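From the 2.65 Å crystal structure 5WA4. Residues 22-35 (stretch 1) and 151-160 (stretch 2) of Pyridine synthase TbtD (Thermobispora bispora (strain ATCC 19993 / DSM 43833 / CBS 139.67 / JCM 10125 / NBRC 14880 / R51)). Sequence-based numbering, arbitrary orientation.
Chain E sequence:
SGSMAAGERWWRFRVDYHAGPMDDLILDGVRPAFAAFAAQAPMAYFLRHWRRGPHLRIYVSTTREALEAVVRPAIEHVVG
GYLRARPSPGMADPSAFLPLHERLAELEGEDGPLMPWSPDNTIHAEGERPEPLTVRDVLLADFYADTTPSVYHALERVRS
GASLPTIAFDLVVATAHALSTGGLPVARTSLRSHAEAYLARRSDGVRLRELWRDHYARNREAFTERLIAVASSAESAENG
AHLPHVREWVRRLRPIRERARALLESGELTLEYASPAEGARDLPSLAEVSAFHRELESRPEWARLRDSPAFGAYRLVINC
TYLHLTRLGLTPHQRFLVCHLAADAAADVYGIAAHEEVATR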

# COMPACT_ATOMS: atom_id res chain seq x y z
N MET E 22 21.38 4.18 39.21
CA MET E 22 22.35 4.05 38.12
C MET E 22 23.26 5.28 38.01
O MET E 22 24.47 5.12 37.87
CB MET E 22 21.62 3.81 36.79
CG MET E 22 22.50 3.45 35.60
SD MET E 22 23.42 1.91 35.78
CE MET E 22 22.15 0.66 35.65
N ASP E 23 22.70 6.49 38.10
CA ASP E 23 23.51 7.73 38.05
C ASP E 23 24.63 7.71 39.10
O ASP E 23 25.63 8.43 38.98
CB ASP E 23 22.65 9.00 38.24
CG ASP E 23 21.94 9.47 36.95
OD1 ASP E 23 21.81 8.67 36.01
OD2 ASP E 23 21.47 10.62 36.89
N ASP E 24 24.47 6.89 40.15
CA ASP E 24 25.43 6.84 41.25
C ASP E 24 26.54 5.85 40.96
O ASP E 24 27.70 6.11 41.26
CB ASP E 24 24.75 6.47 42.58
CG ASP E 24 24.18 7.69 43.32
OD1 ASP E 24 24.79 8.79 43.27
OD2 ASP E 24 23.10 7.52 43.93
N LEU E 25 26.17 4.71 40.39
CA LEU E 25 27.15 3.72 39.97
C LEU E 25 28.11 4.33 38.96
O LEU E 25 29.30 4.02 38.95
CB LEU E 25 26.46 2.49 39.37
CG LEU E 25 27.31 1.53 38.52
CD1 LEU E 25 28.43 0.88 39.30
CD2 LEU E 25 26.41 0.47 37.93
N ILE E 26 27.57 5.20 38.11
CA ILE E 26 28.37 5.89 37.11
C ILE E 26 29.43 6.71 37.82
O ILE E 26 30.63 6.47 37.64
CB ILE E 26 27.48 6.79 36.19
CG1 ILE E 26 26.79 5.94 35.11
CG2 ILE E 26 28.28 7.90 35.52
CD1 ILE E 26 25.74 6.68 34.34
N LEU E 27 29.00 7.63 38.68
CA LEU E 27 29.89 8.62 39.29
C LEU E 27 30.81 8.08 40.39
O LEU E 27 31.91 8.58 40.56
CB LEU E 27 29.06 9.77 39.85
CG LEU E 27 28.19 10.49 38.83
CD1 LEU E 27 27.39 11.61 39.48
CD2 LEU E 27 29.07 11.02 37.73
N ASP E 28 30.35 7.08 41.14
CA ASP E 28 31.04 6.66 42.37
C ASP E 28 31.77 5.34 42.21
O ASP E 28 32.63 4.99 43.03
CB ASP E 28 30.05 6.53 43.54
CG ASP E 28 29.40 7.85 43.93
OD1 ASP E 28 29.87 8.92 43.47
OD2 ASP E 28 28.41 7.82 44.71
N GLY E 29 31.42 4.59 41.18
CA GLY E 29 32.08 3.33 40.90
C GLY E 29 32.81 3.34 39.57
O GLY E 29 33.98 2.97 39.51
N VAL E 30 32.14 3.77 38.51
CA VAL E 30 32.72 3.59 37.19
C VAL E 30 33.74 4.68 36.86
O VAL E 30 34.86 4.37 36.44
CB VAL E 30 31.63 3.53 36.10
CG1 VAL E 30 32.27 3.58 34.72
CG2 VAL E 30 30.81 2.25 36.25
N ARG E 31 33.38 5.95 37.05
CA ARG E 31 34.31 7.04 36.74
C ARG E 31 35.67 6.92 37.46
O ARG E 31 36.71 7.01 36.80
CB ARG E 31 33.67 8.41 37.05
CG ARG E 31 34.69 9.54 37.18
CD ARG E 31 34.06 10.93 37.21
NE ARG E 31 33.31 11.18 38.43
CZ ARG E 31 32.90 12.38 38.81
NH1 ARG E 31 33.20 13.44 38.05
NH2 ARG E 31 32.20 12.54 39.95
N PRO E 32 35.68 6.71 38.79
CA PRO E 32 36.97 6.47 39.45
C PRO E 32 37.81 5.34 38.81
O PRO E 32 39.01 5.53 38.64
CB PRO E 32 36.57 6.08 40.87
CG PRO E 32 35.31 6.83 41.10
CD PRO E 32 34.59 6.81 39.79
N ALA E 33 37.20 4.21 38.48
CA ALA E 33 37.93 3.11 37.86
C ALA E 33 38.59 3.58 36.56
O ALA E 33 39.71 3.18 36.24
CB ALA E 33 37.00 1.94 37.59
N PHE E 34 37.89 4.47 35.85
CA PHE E 34 38.36 5.00 34.57
C PHE E 34 39.56 5.91 34.75
O PHE E 34 40.49 5.88 33.94
CB PHE E 34 37.25 5.77 33.84
CG PHE E 34 36.34 4.91 32.99
CD1 PHE E 34 36.21 3.54 33.24
CD2 PHE E 34 35.62 5.47 31.95
CE1 PHE E 34 35.37 2.75 32.46
CE2 PHE E 34 34.79 4.69 31.16
CZ PHE E 34 34.65 3.33 31.42
N ALA E 35 39.53 6.73 35.80
CA ALA E 35 40.66 7.62 36.09
C ALA E 35 41.87 6.78 36.53
O ALA E 35 43.02 7.12 36.23
CB ALA E 35 40.29 8.63 37.16
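Stretch 2 (151-160) VYHALERVRS

Stretch 2 continues a helix that begins earlier in the chain and lies across the helix of stretch 1 at a signed crossing angle of -121°, so the two run more against each other than together. The axes approach to 10.3 Å, and Leu27, Leu155 and Tyr152 pack between the two helices. Asp23 faces Leu155, their CA atoms 6.5 Å apart, and Leu27 faces Tyr152, with CA atoms at 6.7 Å.

The packing rule is a pair of interlocked knobs. Leu27, with chi1 m and chi2 t, the commonest leucine rotamer in helices, settles among Tyr152, Leu155, Glu156 and Arg159. Its CD2 lies 3.6 Å from Tyr152 CD1, and its CD1 lies 3.9 Å from Leu155 CB. In return Tyr152 fills the hole between Ile26, Leu27, Arg31 and Phe34. Its CA-to-CB bond points sideways, but chi1 is m, and the ring reaches across stretch 1, where its CE1 comes 3.9 Å from Ile26 CG2 and its OH 3.8 Å from Phe34 CD2. Leu155, also m,t, points toward stretch 1 and puts CD1 3.4 Å from Ile26 CD1, a tight apolar contact. Beyond it, Asp23 OD2 sits 3.2 Å from Val158 CG1, while Asp23 OD1 is hydrogen-bonded elsewhere in the structure.

Between Ile26 and Val30 stretch 1 widens into a pi-type turn, with Arg31 N bonded to Ile26 O at 2.9 Å, and a kink follows at Pro32, which has no amide hydrogen to give to the turn before.

The arginines show how long side chains can serve both packing and charge. Arg31 runs t,t through chi1 and chi2, laying its methylenes along the tyrosine: CD stands 3.5 Å from the centroid of the Tyr152 ring, almost on the ring normal. Chi3 then turns to p, and the guanidinium meets Glu156 edge-on in a salt bridge, NH2 to OE1 at 3.3 Å; the accompanying hydrogen bond from Arg31 NH1 to Glu156 OE1, also 3.3 Å, is weak.

Arg159 likewise starts at t and turns to p at chi3, with chi2 between wells at 144°. One face of its guanidinium covers Leu27, CZ to CD1 at 3.6 Å, leaving the edge free for acids. Asp24 and Asp28, one turn apart and both chi1 m, bring their carboxylates nearer from sideways CA-to-CB bonds: Arg159 NH1 is 3.0 Å from Asp24 OD1 and 3.0 Å from Asp28 OD1. Glu156 OE2 adds a weak bond to Arg159 NH2 at 3.4 Å, so this glutamate links both arginines.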

# COMPACT_ATOMS: atom_id res chain seq x y z
N VAL E 151 29.11 13.61 30.26
CA VAL E 151 28.17 12.80 31.01
C VAL E 151 28.26 13.17 32.49
O VAL E 151 27.26 13.62 33.07
CB VAL E 151 28.43 11.32 30.81
CG1 VAL E 151 27.52 10.50 31.69
CG2 VAL E 151 28.19 10.97 29.37
N TYR E 152 29.44 13.00 33.08
CA TYR E 152 29.69 13.31 34.49
C TYR E 152 29.17 14.69 34.91
O TYR E 152 28.41 14.83 35.87
CB TYR E 152 31.18 13.23 34.79
CG TYR E 152 31.80 11.90 34.46
CD1 TYR E 152 31.16 10.72 34.78
CD2 TYR E 152 33.04 11.82 33.83
CE1 TYR E 152 31.72 9.49 34.49
CE2 TYR E 152 33.62 10.59 33.53
CZ TYR E 152 32.95 9.44 33.86
OH TYR E 152 33.50 8.21 33.59
N HIS E 153 29.59 15.71 34.16
CA HIS E 153 29.13 17.08 34.35
C HIS E 153 27.61 17.13 34.42
O HIS E 153 27.05 17.73 35.34
CB HIS E 153 29.64 17.96 33.21
CG HIS E 153 29.44 19.43 33.44
ND1 HIS E 153 28.29 20.09 33.05
CD2 HIS E 153 30.26 20.37 33.96
CE1 HIS E 153 28.40 21.37 33.34
NE2 HIS E 153 29.59 21.57 33.89
N ALA E 154 26.94 16.49 33.47
CA ALA E 154 25.48 16.46 33.45
C ALA E 154 24.90 15.69 34.64
O ALA E 154 23.90 16.11 35.24
CB ALA E 154 24.99 15.86 32.15
N LEU E 155 25.52 14.56 34.99
CA LEU E 155 24.99 13.75 36.07
C LEU E 155 25.24 14.45 37.40
O LEU E 155 24.37 14.43 38.27
CB LEU E 155 25.61 12.34 36.08
CG LEU E 155 25.20 11.51 34.86
CD1 LEU E 155 25.29 10.01 35.09
CD2 LEU E 155 23.80 11.87 34.37
N GLU E 156 26.40 15.08 37.56
CA GLU E 156 26.71 15.70 38.85
C GLU E 156 25.77 16.89 39.06
O GLU E 156 25.36 17.18 40.18
CB GLU E 156 28.19 16.11 38.94
CG GLU E 156 29.15 14.92 39.09
CD GLU E 156 30.31 15.16 40.07
OE1 GLU E 156 31.36 15.69 39.63
OE2 GLU E 156 30.18 14.79 41.26
N ARG E 157 25.39 17.54 37.97
CA ARG E 157 24.36 18.55 38.06
C ARG E 157 22.99 17.92 38.37
O ARG E 157 22.10 18.56 38.92
CB ARG E 157 24.30 19.35 36.77
CG ARG E 157 25.27 20.51 36.75
CD ARG E 157 25.11 21.30 35.49
NE ARG E 157 23.73 21.71 35.29
CZ ARG E 157 23.17 22.77 35.86
NH1 ARG E 157 23.89 23.52 36.68
NH2 ARG E 157 21.91 23.09 35.60
N VAL E 158 22.82 16.66 38.02
CA VAL E 158 21.55 15.99 38.26
C VAL E 158 21.45 15.59 39.74
O VAL E 158 20.39 15.74 40.38
CB VAL E 158 21.39 14.78 37.31
CG1 VAL E 158 20.72 13.57 38.00
CG2 VAL E 158 20.68 15.21 36.01
N ARG E 159 22.56 15.12 40.29
CA ARG E 159 22.65 14.64 41.66
C ARG E 159 22.31 15.76 42.68
O ARG E 159 21.97 15.50 43.84
CB ARG E 159 24.05 14.08 41.91
CG ARG E 159 24.22 13.47 43.24
CD ARG E 159 25.12 12.27 43.17
NE ARG E 159 26.51 12.63 42.93
CZ ARG E 159 27.52 11.77 43.07
NH1 ARG E 159 27.27 10.51 43.45
NH2 ARG E 159 28.77 12.16 42.84
N SER E 160 22.38 17.01 42.22
CA SER E 160 22.10 18.15 43.07
C SER E 160 20.78 18.83 42.69
O SER E 160 20.52 19.96 43.08
CB SER E 160 23.27 19.16 43.00
OG SER E 160 23.19 20.02 41.86